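Aminomethyltransferase (Bartonella henselae, PDB 3GIR) is an aminomethyltransferase-family protein with a folate-binding-type domain followed by a C-terminal barrel domain. Local coordinates at residues L36-L41 and G228-L233; A45-G50 and L59-G64; W55-T60 and V246-R251; L86-G91 and I168-V173. All blocks are in the same frame, centred on the assembly; numbering follows the deposited sequence. Where two conformers were deposited one is given.

Interaction 1: L36-L41 and G228-L233; sequences LPLYEL and GCARAL
L38 and L41 carry the apolar half of this contact, reaching from the start of helix 39-44 to the flank of helix 227-238. The L38 methyl CD2 lies against the helix backbone, 3.6 Å from R231 CA, and also meets A230 CB at 4.2 Å. L38 is the N-cap residue of its own helix, at the third position of a type I turn running from L36 to Y39.

L41 meets R231 differently. Its CD2 sits over the centre of one guanidinium face, 3.7 Å from R231 CZ, while L41 CD1 touches the arginine stem at R231 CG, 4.1 Å away. The arginine gets there because CG is anti to its backbone N (chi1 -176°) and the chain stays extended as far as NE.

The polar share is thin. E40 OE1 and R231 NH1 form a long salt bridge of 3.7 Å, with carboxylate and guanidinium planes 71° apart, and E40 CB lies at the guanidinium edge. R231 NE also makes a weak, long ion pair with E235.

No hydrogen bond crosses between the segments, so this interhelical packing within the folate-binding-type region rests mainly on leucine methyls, with E40 probably contributing a modest electrostatic pull on an exposed arginine.

Interaction 2: A45-G50 and L59-G64; sequences AGAKFG and LTYPLG
The ring of Y61 meets A45 and A47: A45 CB lies at its edge near the ring plane, 3.8 Å from Y61 CD1, and A47 CB approaches obliquely, 3.8 Å from Y61 CE1. W245 adds a nearly parallel aromatic neighbour to the Y61 ring. Within 45-50, A47 CB also sits over one face of F49, offset toward the rim.

Beyond the rings, K48-G50 and L59-T60 belong to the two arms of the beta hairpin 48-52/55-60. K48 and T60 form an antiparallel hydrogen-bonded pair: K48 N donates to T60 O over 2.9 Å at 168°, and L59 N donates to K48 O over 2.8 Å, less straight at 144°. Opposite K48 the second strand carries an extra residue, L59 and T60 sharing one partner in a classic beta bulge. L59 CG rests 3.6 Å from G50 N.

G46 closes the preceding helix in a Schellman motif, and its carbonyl accepts K48 NZ at 2.7 Å. The lysine returns to it through bends at chi2 and chi4, its CD passing T60 CG2 at 4.1 Å.

Chemically, two backbone bonds fix the strand register, while the lysine ammonium probably stabilises the carbonyl at the helix end; T60 OG1 is instead bonded to E68.

Interaction 3: W55-T60 and V246-R251; sequences WRMPLT and VGLAAR
M57 and L248 face each other at a slant, the strand's methionine against the leucine that begins the helix. L248 CD1 presses on the methionine stem, 3.5 Å from M57 CB, and the other branch, CD2, meets the methyl M57 CE at 3.9 Å. This double contact depends on the bent methionine: chi2 -64° and chi3 -75° fold CE back to reach the second leucine branch. Nearer the backbone, L59 CD2 touches L248 CB at 4.1 Å.

The backbones also bond directly. L248 N donates to P58 O over 2.9 Å, in the carbonyl plane, and A249 N donates to L59 O over 3.0 Å, on a lone pair. A water donates a hydrogen bond to L59 O (2.7 Å) and accepts one from A250 N. Consecutive strand carbonyls satisfy amides of the first helical turn, two directly and the third through water. G247, the N-cap, packs its CA close against P58 O (3.4 Å) and the L59-T60 peptide, with no side chain to accommodate.

The start of helix 248-257 abuts strand 55-60 at its bulge. E68 of helix 65-74 bonds both G247 N and T60 OG1, and F52 of strand 48-52 packs on M57 and L248.

Interaction 4: L86-G91 and I168-V173; sequences LIAVEG and IALERV
The carbonyl I168 O is gripped by two donors of the facing strand: A88 N at 2.9 Å, and more softly the I87 CA-H group, with CA to O 3.4 Å and 140° at the hydrogen. Both belong to the antiparallel pairing of strand 85-90 with strand 166-169, the outermost strand on that side of a five-stranded antiparallel sheet in the folate-binding-type region. I168 N returns the bond to A88 O over 2.9 Å, which makes A88 and I168 a hydrogen-bonded pair. Beside it, I87 and A169 face each other as a non-hydrogen-bonded pair. Farther along, L86 O takes the amide of L170, N to O 2.9 Å with a nearly straight N-H...O angle of 170°.

The side chains divide between the two faces of the sheet. On the face of A88 and I168, A88 CB meets I168 CB at 4.4 Å. L170 adds its methyl to this face: CD1 lies 4.2 Å from L86 CB and is also within packing distance of A88 CB. Its CG stands beside the backbone N (chi1 -55°), which carries the branch back over strand 85-90. M141 of strand 139-144 packs on both L86 and L170, extending the apolar patch to the neighbouring strand.

R172 follows, its guanidinium having L170 CB over the centre of one face and its NH1 donating to E171 O. A water bridges the two segments at this end, accepting from L86 N and donating to L170 O, 2.8 Å from each.

From the N terminus, 36-41 opens interaction 1, which closes 187 residues later at helix 227-238. Within that span, interaction 2 closes a hairpin between 45-50 and 59-64, touching interaction 1 where Y39 packs on F49. Interaction 3 begins on the same strand, sharing L59 and T60, and ends at 246-251; it crosses interaction 1, with L36 packed on M57 and P58. Interaction 4 (86-91 with 168-173) lies within both long spans. It meets interaction 1 through V173, which opens strand 173-178 of the six-stranded mixed sheet and packs on P37, L38 and A230, but stays about 7 Å from interaction 3 (nearest atoms). Together they join the N-terminal hairpin, helices 227-238 and 248-257, and the five- and six-stranded sheets.

Interaction 1: L36-L41 and G228-L233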
loop_
_atom_site.group_PDB
_atom_site.type_symbol
_atom_site.label_atom_id
_atom_site.label_comp_id
_atom_site.label_asym_id
_atom_site.label_seq_id
_atom_site.Cartn_x
_atom_site.Cartn_y
_atom_site.Cartn_z
ATOM N N LEU A 36 -4.368 10.304 15.825
ATOM C CA LEU A 36 -5.223 9.123 15.610
ATOM C C LEU A 36 -6.366 9.120 16.571
ATOM O O LEU A 36 -6.204 9.371 17.780
ATOM C CB LEU A 36 -4.424 7.853 15.855
ATOM C CG LEU A 36 -3.364 7.548 14.809
ATOM C CD1 LEU A 36 -2.405 6.445 15.334
ATOM C CD2 LEU A 36 -3.962 7.182 13.415
ATOM N N PRO A 37 -7.552 8.826 16.052
ATOM C CA PRO A 37 -8.667 8.605 17.018
ATOM C C PRO A 37 -8.398 7.689 18.178
ATOM O O PRO A 37 -8.830 7.963 19.310
ATOM C CB PRO A 37 -9.752 8.020 16.090
ATOM C CG PRO A 37 -9.503 8.618 14.762
ATOM C CD PRO A 37 -7.982 8.654 14.663
ATOM N N LEU A 38 -7.666 6.589 17.968
ATOM C CA LEU A 38 -7.315 5.632 19.009
ATOM C C LEU A 38 -5.942 5.892 19.693
ATOM O O LEU A 38 -5.381 4.998 20.300
ATOM C CB LEU A 38 -7.337 4.245 18.420
ATOM C CG LEU A 38 -8.676 3.808 17.827
ATOM C CD1 LEU A 38 -8.535 2.373 17.291
ATOM C CD2 LEU A 38 -9.841 3.925 18.875
ATOM N N TYR A 39 -5.462 7.146 19.608
ATOM C CA TYR A 39 -4.173 7.517 20.204
ATOM C C TYR A 39 -4.027 7.009 21.622
ATOM O O TYR A 39 -2.998 6.432 21.982
ATOM C CB TYR A 39 -3.970 9.028 20.190
ATOM C CG TYR A 39 -2.755 9.468 20.984
ATOM C CD1 TYR A 39 -1.500 9.382 20.431
ATOM C CD2 TYR A 39 -2.878 9.884 22.304
ATOM C CE1 TYR A 39 -0.345 9.789 21.122
ATOM C CE2 TYR A 39 -1.711 10.265 23.047
ATOM C CZ TYR A 39 -0.464 10.208 22.413
ATOM O OH TYR A 39 0.672 10.552 23.071
ATOM N N GLU A 40 -5.091 7.172 22.449
ATOM C CA GLU A 40 -4.957 6.718 23.839
ATOM C C GLU A 40 -4.687 5.211 24.023
ATOM O O GLU A 40 -3.968 4.793 24.957
ATOM C CB GLU A 40 -6.218 7.106 24.645
ATOM C CG GLU A 40 -6.297 8.568 24.931
ATOM C CD GLU A 40 -7.624 8.933 25.674
ATOM O OE1 GLU A 40 -8.240 8.022 26.317
ATOM O OE2 GLU A 40 -8.057 10.112 25.598
ATOM N N LEU A 41 -5.244 4.349 23.146
ATOM C CA LEU A 41 -4.929 2.950 23.158
ATOM C C LEU A 41 -3.446 2.709 22.889
ATOM O O LEU A 41 -2.841 1.796 23.494
ATOM C CB LEU A 41 -5.766 2.110 22.153
ATOM C CG LEU A 41 -7.257 1.965 22.354
ATOM C CD1 LEU A 41 -7.882 0.962 21.341
ATOM C CD2 LEU A 41 -7.501 1.531 23.835
ATOM N N GLY A 228 -16.774 6.365 16.593
ATOM C CA GLY A 228 -17.351 6.039 17.911
ATOM C C GLY A 228 -17.480 4.584 18.251
ATOM O O GLY A 228 -17.701 4.230 19.432
ATOM N N CYS A 229 -17.333 3.702 17.263
ATOM C CA CYS A 229 -17.405 2.254 17.456
ATOM C C CYS A 229 -16.044 1.575 17.577
ATOM O O CYS A 229 -15.922 0.432 17.972
ATOM C CB CYS A 229 -18.048 1.566 16.262
ATOM S SG CYS A 229 -19.838 2.020 15.988
ATOM N N ALA A 230 -14.998 2.359 17.307
ATOM C CA ALA A 230 -13.708 1.769 17.045
ATOM C C ALA A 230 -12.963 1.331 18.242
ATOM O O ALA A 230 -12.280 0.331 18.175
ATOM C CB ALA A 230 -12.833 2.758 16.241
ATOM N N ARG A 231 -12.964 2.110 19.339
ATOM C CA ARG A 231 -12.165 1.735 20.495
ATOM C C ARG A 231 -12.581 0.390 21.030
ATOM O O ARG A 231 -11.778 -0.494 21.316
ATOM C CB ARG A 231 -12.253 2.816 21.548
ATOM C CG ARG A 231 -11.418 2.603 22.745
ATOM C CD ARG A 231 -11.747 3.589 23.864
ATOM N NE ARG A 231 -11.069 3.131 25.061
ATOM C CZ ARG A 231 -9.944 3.619 25.579
ATOM N NH1 ARG A 231 -9.303 4.691 25.062
ATOM N NH2 ARG A 231 -9.478 3.028 26.684
ATOM N N ALA A 232 -13.893 0.192 21.143
ATOM C CA ALA A 232 -14.386 -1.088 21.585
ATOM C C ALA A 232 -13.984 -2.274 20.681
ATOM O O ALA A 232 -13.578 -3.350 21.163
ATOM C CB ALA A 232 -15.943 -0.994 21.831
ATOM N N LEU A 233 -14.051 -2.127 19.370
ATOM C CA LEU A 233 -13.638 -3.149 18.484
ATOM C C LEU A 233 -12.139 -3.467 18.654
ATOM O O LEU A 233 -11.723 -4.607 18.671
ATOM C CB LEU A 233 -13.941 -2.778 17.035
ATOM C CG LEU A 233 -13.437 -3.763 15.979
ATOM C CD1 LEU A 233 -14.013 -5.200 16.202
ATOM C CD2 LEU A 233 -13.613 -3.291 14.528
#

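Interaction 2: A45-G50 and L59-G64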
loop_
_atom_site.group_PDB
_atom_site.type_symbol
_atom_site.label_atom_id
_atom_site.label_comp_id
_atom_site.label_asym_id
_atom_site.label_seq_id
_atom_site.Cartn_x
_atom_site.Cartn_y
_atom_site.Cartn_z
ATOM N N ALA A 45 -0.629 1.110 25.436
ATOM C CA ALA A 45 0.173 0.005 24.955
ATOM C C ALA A 45 1.689 0.295 24.952
ATOM O O ALA A 45 2.487 -0.564 24.598
ATOM C CB ALA A 45 -0.262 -0.333 23.560
ATOM N N GLY A 46 2.058 1.490 25.340
ATOM C CA GLY A 46 3.481 1.843 25.422
ATOM C C GLY A 46 4.109 2.124 24.069
ATOM O O GLY A 46 5.349 1.977 23.951
ATOM N N ALA A 47 3.318 2.563 23.102
ATOM C CA ALA A 47 3.868 2.939 21.801
ATOM C C ALA A 47 4.940 4.036 21.926
ATOM O O ALA A 47 4.871 4.959 22.804
ATOM C CB ALA A 47 2.782 3.424 20.874
ATOM N N LYS A 48 5.910 3.933 21.030
ATOM C CA LYS A 48 6.843 5.011 20.719
ATOM C C LYS A 48 6.415 5.622 19.413
ATOM O O LYS A 48 6.192 4.919 18.445
ATOM C CB LYS A 48 8.277 4.489 20.625
ATOM C CG LYS A 48 8.830 3.855 21.908
ATOM C CD LYS A 48 8.423 2.444 22.221
ATOM C CE LYS A 48 8.790 1.914 23.627
ATOM N NZ LYS A 48 7.900 2.500 24.718
ATOM N N PHE A 49 6.262 6.936 19.401
ATOM C CA PHE A 49 5.575 7.685 18.327
ATOM C C PHE A 49 6.546 8.428 17.474
ATOM O O PHE A 49 7.633 8.854 17.936
ATOM C CB PHE A 49 4.479 8.592 18.863
ATOM C CG PHE A 49 3.340 7.925 19.539
ATOM C CD1 PHE A 49 2.203 7.581 18.837
ATOM C CD2 PHE A 49 3.357 7.702 20.904
ATOM C CE1 PHE A 49 1.128 6.962 19.470
ATOM C CE2 PHE A 49 2.248 7.113 21.572
ATOM C CZ PHE A 49 1.143 6.757 20.839
ATOM N N GLY A 50 6.153 8.648 16.211
ATOM C CA GLY A 50 6.902 9.471 15.281
ATOM C C GLY A 50 6.010 9.962 14.160
ATOM O O GLY A 50 4.882 9.527 14.053
ATOM N N LEU A 59 5.327 4.032 15.953
ATOM C CA LEU A 59 6.386 3.363 15.152
ATOM C C LEU A 59 6.709 1.961 15.639
ATOM O O LEU A 59 7.025 1.070 14.840
ATOM C CB LEU A 59 7.695 4.182 15.185
ATOM C CG LEU A 59 7.525 5.628 14.715
ATOM C CD1 LEU A 59 8.928 6.337 14.676
ATOM C CD2 LEU A 59 6.778 5.798 13.352
ATOM N N THR A 60 6.657 1.774 16.960
ATOM C CA THR A 60 6.920 0.489 17.567
ATOM C C THR A 60 6.293 0.463 18.949
ATOM O O THR A 60 5.864 1.515 19.440
ATOM C CB THR A 60 8.419 0.180 17.579
ATOM O OG1 THR A 60 8.661 -1.154 18.062
ATOM C CG2 THR A 60 9.200 1.181 18.405
ATOM N N TYR A 61 6.135 -0.762 19.442
ATOM C CA TYR A 61 5.586 -1.034 20.760
ATOM C C TYR A 61 6.654 -1.739 21.582
ATOM O O TYR A 61 7.754 -2.063 21.095
ATOM C CB TYR A 61 4.339 -1.852 20.604
ATOM C CG TYR A 61 3.218 -1.120 19.913
ATOM C CD1 TYR A 61 2.220 -0.459 20.620
ATOM C CD2 TYR A 61 3.145 -1.134 18.536
ATOM C CE1 TYR A 61 1.159 0.130 19.961
ATOM C CE2 TYR A 61 2.107 -0.520 17.870
ATOM C CZ TYR A 61 1.098 0.076 18.573
ATOM O OH TYR A 61 0.072 0.702 17.866
ATOM N N PRO A 62 6.374 -1.972 22.864
ATOM C CA PRO A 62 7.401 -2.693 23.647
ATOM C C PRO A 62 7.796 -4.053 23.098
ATOM O O PRO A 62 8.985 -4.440 23.229
ATOM C CB PRO A 62 6.779 -2.737 25.055
ATOM C CG PRO A 62 5.910 -1.537 25.062
ATOM C CD PRO A 62 5.260 -1.499 23.683
ATOM N N LEU A 63 6.902 -4.725 22.370
ATOM C CA LEU A 63 7.257 -5.991 21.741
ATOM C C LEU A 63 8.469 -5.816 20.780
ATOM O O LEU A 63 9.414 -6.631 20.797
ATOM C CB LEU A 63 6.072 -6.571 20.988
ATOM C CG LEU A 63 6.224 -7.891 20.287
ATOM C CD1 LEU A 63 6.750 -8.968 21.293
ATOM C CD2 LEU A 63 4.915 -8.304 19.577
ATOM N N GLY A 64 8.451 -4.738 20.005
ATOM C CA GLY A 64 9.604 -4.288 19.248
ATOM C C GLY A 64 9.506 -4.636 17.778
ATOM O O GLY A 64 8.807 -5.594 17.375
#

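Interaction 3: W55-T60 and V246-R251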
loop_
_atom_site.group_PDB
_atom_site.type_symbol
_atom_site.label_atom_id
_atom_site.label_comp_id
_atom_site.label_asym_id
_atom_site.label_seq_id
_atom_site.Cartn_x
_atom_site.Cartn_y
_atom_site.Cartn_z
ATOM N N TRP A 55 0.954 12.680 10.339
ATOM C CA TRP A 55 0.347 12.108 11.493
ATOM C C TRP A 55 1.357 11.670 12.533
ATOM O O TRP A 55 2.444 11.293 12.185
ATOM C CB TRP A 55 -0.425 10.812 11.119
ATOM C CG TRP A 55 -1.649 11.104 10.233
ATOM C CD1 TRP A 55 -1.633 11.398 8.948
ATOM C CD2 TRP A 55 -3.020 11.068 10.641
ATOM N NE1 TRP A 55 -2.940 11.568 8.472
ATOM C CE2 TRP A 55 -3.800 11.386 9.508
ATOM C CE3 TRP A 55 -3.657 10.795 11.837
ATOM C CZ2 TRP A 55 -5.219 11.378 9.538
ATOM C CZ3 TRP A 55 -5.056 10.803 11.885
ATOM C CH2 TRP A 55 -5.806 11.109 10.736
ATOM N N ARG A 56 0.953 11.713 13.787
ATOM C CA ARG A 56 1.719 11.128 14.897
ATOM C C ARG A 56 1.315 9.619 14.985
ATOM O O ARG A 56 0.200 9.260 15.429
ATOM C CB ARG A 56 1.532 11.856 16.226
ATOM C CG ARG A 56 2.250 11.139 17.400
ATOM C CD ARG A 56 2.307 11.919 18.706
ATOM N NE ARG A 56 3.134 13.070 18.555
ATOM C CZ ARG A 56 2.734 14.308 18.290
ATOM N NH1 ARG A 56 1.436 14.609 18.189
ATOM N NH2 ARG A 56 3.647 15.270 18.139
ATOM N N MET A 57 2.235 8.769 14.604
ATOM C CA MET A 57 1.927 7.317 14.459
ATOM C C MET A 57 2.742 6.474 15.412
ATOM O O MET A 57 3.902 6.842 15.696
ATOM C CB MET A 57 2.184 6.849 13.028
ATOM C CG MET A 57 1.356 7.514 11.962
ATOM S SD MET A 57 -0.399 7.178 12.133
ATOM C CE MET A 57 -0.475 5.454 11.522
ATOM N N PRO A 58 2.224 5.336 15.833
ATOM C CA PRO A 58 3.029 4.435 16.644
ATOM C C PRO A 58 4.041 3.742 15.749
ATOM O O PRO A 58 3.684 2.955 14.850
ATOM C CB PRO A 58 1.959 3.488 17.266
ATOM C CG PRO A 58 0.762 3.579 16.332
ATOM C CD PRO A 58 0.825 4.882 15.703
ATOM N N LEU A 59 5.327 4.032 15.953
ATOM C CA LEU A 59 6.386 3.363 15.152
ATOM C C LEU A 59 6.709 1.961 15.639
ATOM O O LEU A 59 7.025 1.070 14.840
ATOM C CB LEU A 59 7.695 4.182 15.185
ATOM C CG LEU A 59 7.525 5.628 14.715
ATOM C CD1 LEU A 59 8.928 6.337 14.676
ATOM C CD2 LEU A 59 6.778 5.798 13.352
ATOM N N THR A 60 6.657 1.774 16.960
ATOM C CA THR A 60 6.920 0.489 17.567
ATOM C C THR A 60 6.293 0.463 18.949
ATOM O O THR A 60 5.864 1.515 19.440
ATOM C CB THR A 60 8.419 0.180 17.579
ATOM O OG1 THR A 60 8.661 -1.154 18.062
ATOM C CG2 THR A 60 9.200 1.181 18.405
ATOM N N VAL A 246 0.964 -3.900 16.000
ATOM C CA VAL A 246 2.163 -3.815 15.193
ATOM C C VAL A 246 2.328 -2.333 14.777
ATOM O O VAL A 246 1.389 -1.710 14.280
ATOM C CB VAL A 246 2.051 -4.768 14.036
ATOM C CG1 VAL A 246 3.333 -4.716 13.188
ATOM C CG2 VAL A 246 1.857 -6.161 14.589
ATOM N N GLY A 247 3.525 -1.797 14.914
ATOM C CA GLY A 247 3.859 -0.421 14.592
ATOM C C GLY A 247 4.271 -0.210 13.158
ATOM O O GLY A 247 4.412 -1.157 12.380
ATOM N N LEU A 248 4.431 1.051 12.794
ATOM C CA LEU A 248 4.774 1.394 11.404
ATOM C C LEU A 248 6.097 0.832 10.954
ATOM O O LEU A 248 6.258 0.551 9.743
ATOM C CB LEU A 248 4.789 2.929 11.259
ATOM C CG LEU A 248 3.423 3.590 11.025
ATOM C CD1 LEU A 248 3.756 5.002 10.494
ATOM C CD2 LEU A 248 2.175 2.895 10.224
ATOM N N ALA A 249 7.084 0.678 11.865
ATOM C CA ALA A 249 8.387 0.117 11.469
ATOM C C ALA A 249 8.244 -1.304 10.944
ATOM O O ALA A 249 8.739 -1.613 9.857
ATOM C CB ALA A 249 9.480 0.283 12.538
ATOM N N ALA A 250 7.504 -2.115 11.682
ATOM C CA ALA A 250 7.252 -3.465 11.264
ATOM C C ALA A 250 6.315 -3.496 10.063
ATOM O O ALA A 250 6.421 -4.391 9.225
ATOM C CB ALA A 250 6.722 -4.312 12.451
ATOM N N ARG A 251 5.305 -2.601 10.034
ATOM C CA ARG A 251 4.490 -2.488 8.818
ATOM C C ARG A 251 5.374 -2.316 7.574
ATOM O O ARG A 251 5.122 -2.902 6.525
ATOM C CB ARG A 251 3.485 -1.352 8.929
ATOM C CG ARG A 251 2.720 -1.004 7.700
ATOM C CD ARG A 251 1.602 -0.102 8.030
ATOM N NE ARG A 251 1.012 0.649 6.925
ATOM C CZ ARG A 251 -0.049 0.264 6.247
ATOM N NH1 ARG A 251 -0.600 -0.911 6.473
ATOM N NH2 ARG A 251 -0.551 1.088 5.312
HETATM O O HOH W 1 7.191 -1.618 14.530
#

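Interaction 4: L86-G91 and I168-V173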
loop_
_atom_site.group_PDB
_atom_site.type_symbol
_atom_site.label_atom_id
_atom_site.label_comp_id
_atom_site.label_asym_id
_atom_site.label_seq_id
_atom_site.Cartn_x
_atom_site.Cartn_y
_atom_site.Cartn_z
ATOM N N LEU A 86 -10.752 6.843 3.444
ATOM C CA LEU A 86 -11.804 6.236 2.618
ATOM C C LEU A 86 -12.552 7.366 1.938
ATOM O O LEU A 86 -12.950 8.352 2.599
ATOM C CB LEU A 86 -12.780 5.473 3.498
ATOM C CG LEU A 86 -12.410 4.014 3.670
ATOM C CD1 LEU A 86 -11.163 3.906 4.481
ATOM C CD2 LEU A 86 -13.639 3.321 4.327
ATOM N N ILE A 87 -12.687 7.259 0.631
ATOM C CA ILE A 87 -13.474 8.162 -0.144
ATOM C C ILE A 87 -14.568 7.345 -0.857
ATOM O O ILE A 87 -14.284 6.432 -1.645
ATOM C CB ILE A 87 -12.573 8.820 -1.167
ATOM C CG1 ILE A 87 -11.513 9.716 -0.507
ATOM C CG2 ILE A 87 -13.396 9.741 -2.133
ATOM C CD1 ILE A 87 -10.347 10.221 -1.432
ATOM N N ALA A 88 -15.831 7.696 -0.571
ATOM C CA ALA A 88 -16.984 7.067 -1.262
ATOM C C ALA A 88 -17.269 7.799 -2.564
ATOM O O ALA A 88 -17.120 9.056 -2.670
ATOM C CB ALA A 88 -18.213 7.074 -0.401
ATOM N N VAL A 89 -17.636 7.026 -3.559
ATOM C CA VAL A 89 -17.988 7.595 -4.872
ATOM C C VAL A 89 -19.381 6.994 -5.181
ATOM O O VAL A 89 -19.517 5.793 -5.278
ATOM C CB VAL A 89 -16.938 7.181 -5.863
ATOM C CG1 VAL A 89 -17.368 7.552 -7.308
ATOM C CG2 VAL A 89 -15.541 7.801 -5.459
ATOM N N GLU A 90 -20.399 7.854 -5.316
ATOM C CA GLU A 90 -21.787 7.445 -5.331
ATOM C C GLU A 90 -22.558 8.309 -6.334
ATOM O O GLU A 90 -22.425 9.505 -6.255
ATOM C CB GLU A 90 -22.354 7.675 -3.912
ATOM C CG GLU A 90 -23.805 7.348 -3.767
ATOM C CD GLU A 90 -24.330 7.450 -2.343
ATOM O OE1 GLU A 90 -23.612 7.990 -1.433
ATOM O OE2 GLU A 90 -25.491 7.010 -2.153
ATOM N N GLY A 91 -23.388 7.710 -7.164
ATOM C CA GLY A 91 -24.343 8.470 -7.970
ATOM C C GLY A 91 -24.553 7.737 -9.268
ATOM O O GLY A 91 -23.901 6.737 -9.594
ATOM N N ILE A 168 -17.104 11.748 -1.667
ATOM C CA ILE A 168 -17.305 12.069 -0.275
ATOM C C ILE A 168 -16.134 11.491 0.573
ATOM O O ILE A 168 -15.983 10.291 0.610
ATOM C CB ILE A 168 -18.632 11.442 0.267
ATOM C CG1 ILE A 168 -19.795 11.810 -0.665
ATOM C CG2 ILE A 168 -18.882 11.919 1.720
ATOM C CD1 ILE A 168 -21.036 10.986 -0.400
ATOM N N ALA A 169 -15.421 12.357 1.293
ATOM C CA ALA A 169 -14.363 11.912 2.201
ATOM C C ALA A 169 -15.029 11.440 3.491
ATOM O O ALA A 169 -15.839 12.136 4.043
ATOM C CB ALA A 169 -13.383 13.047 2.470
ATOM N N LEU A 170 -14.747 10.215 3.925
ATOM C CA LEU A 170 -15.379 9.653 5.097
ATOM C C LEU A 170 -14.511 9.788 6.327
ATOM O O LEU A 170 -13.256 9.755 6.247
ATOM C CB LEU A 170 -15.721 8.211 4.853
ATOM C CG LEU A 170 -16.579 7.800 3.649
ATOM C CD1 LEU A 170 -16.866 6.318 3.560
ATOM C CD2 LEU A 170 -17.905 8.557 3.694
ATOM N N GLU A 171 -15.171 9.934 7.471
ATOM C CA GLU A 171 -14.490 9.910 8.778
ATOM C C GLU A 171 -14.588 8.499 9.355
ATOM O O GLU A 171 -15.663 8.021 9.689
ATOM C CB GLU A 171 -15.128 10.908 9.743
ATOM C CG GLU A 171 -14.339 11.064 11.018
ATOM C CD GLU A 171 -14.655 12.330 11.830
ATOM O OE1 GLU A 171 -15.854 12.704 11.897
ATOM O OE2 GLU A 171 -13.710 12.938 12.425
ATOM N N ARG A 172 -13.441 7.834 9.412
ATOM C CA ARG A 172 -13.396 6.455 9.849
ATOM C C ARG A 172 -12.150 6.107 10.578
ATOM O O ARG A 172 -11.082 6.719 10.390
ATOM C CB ARG A 172 -13.416 5.536 8.602
ATOM C CG ARG A 172 -14.654 5.575 7.740
ATOM C CD ARG A 172 -15.824 4.957 8.356
ATOM N NE ARG A 172 -17.007 4.954 7.490
ATOM C CZ ARG A 172 -17.935 5.902 7.446
ATOM N NH1 ARG A 172 -17.819 6.992 8.173
ATOM N NH2 ARG A 172 -19.008 5.795 6.654
ATOM N N VAL A 173 -12.245 5.076 11.412
ATOM C CA VAL A 173 -11.063 4.315 11.854
ATOM C C VAL A 173 -10.895 3.202 10.877
ATOM O O VAL A 173 -11.861 2.633 10.400
ATOM C CB VAL A 173 -11.218 3.822 13.310
ATOM C CG1 VAL A 173 -10.331 2.596 13.629
ATOM C CG2 VAL A 173 -10.934 4.975 14.238
HETATM O O HOH W 2 -11.588 7.460 6.092
#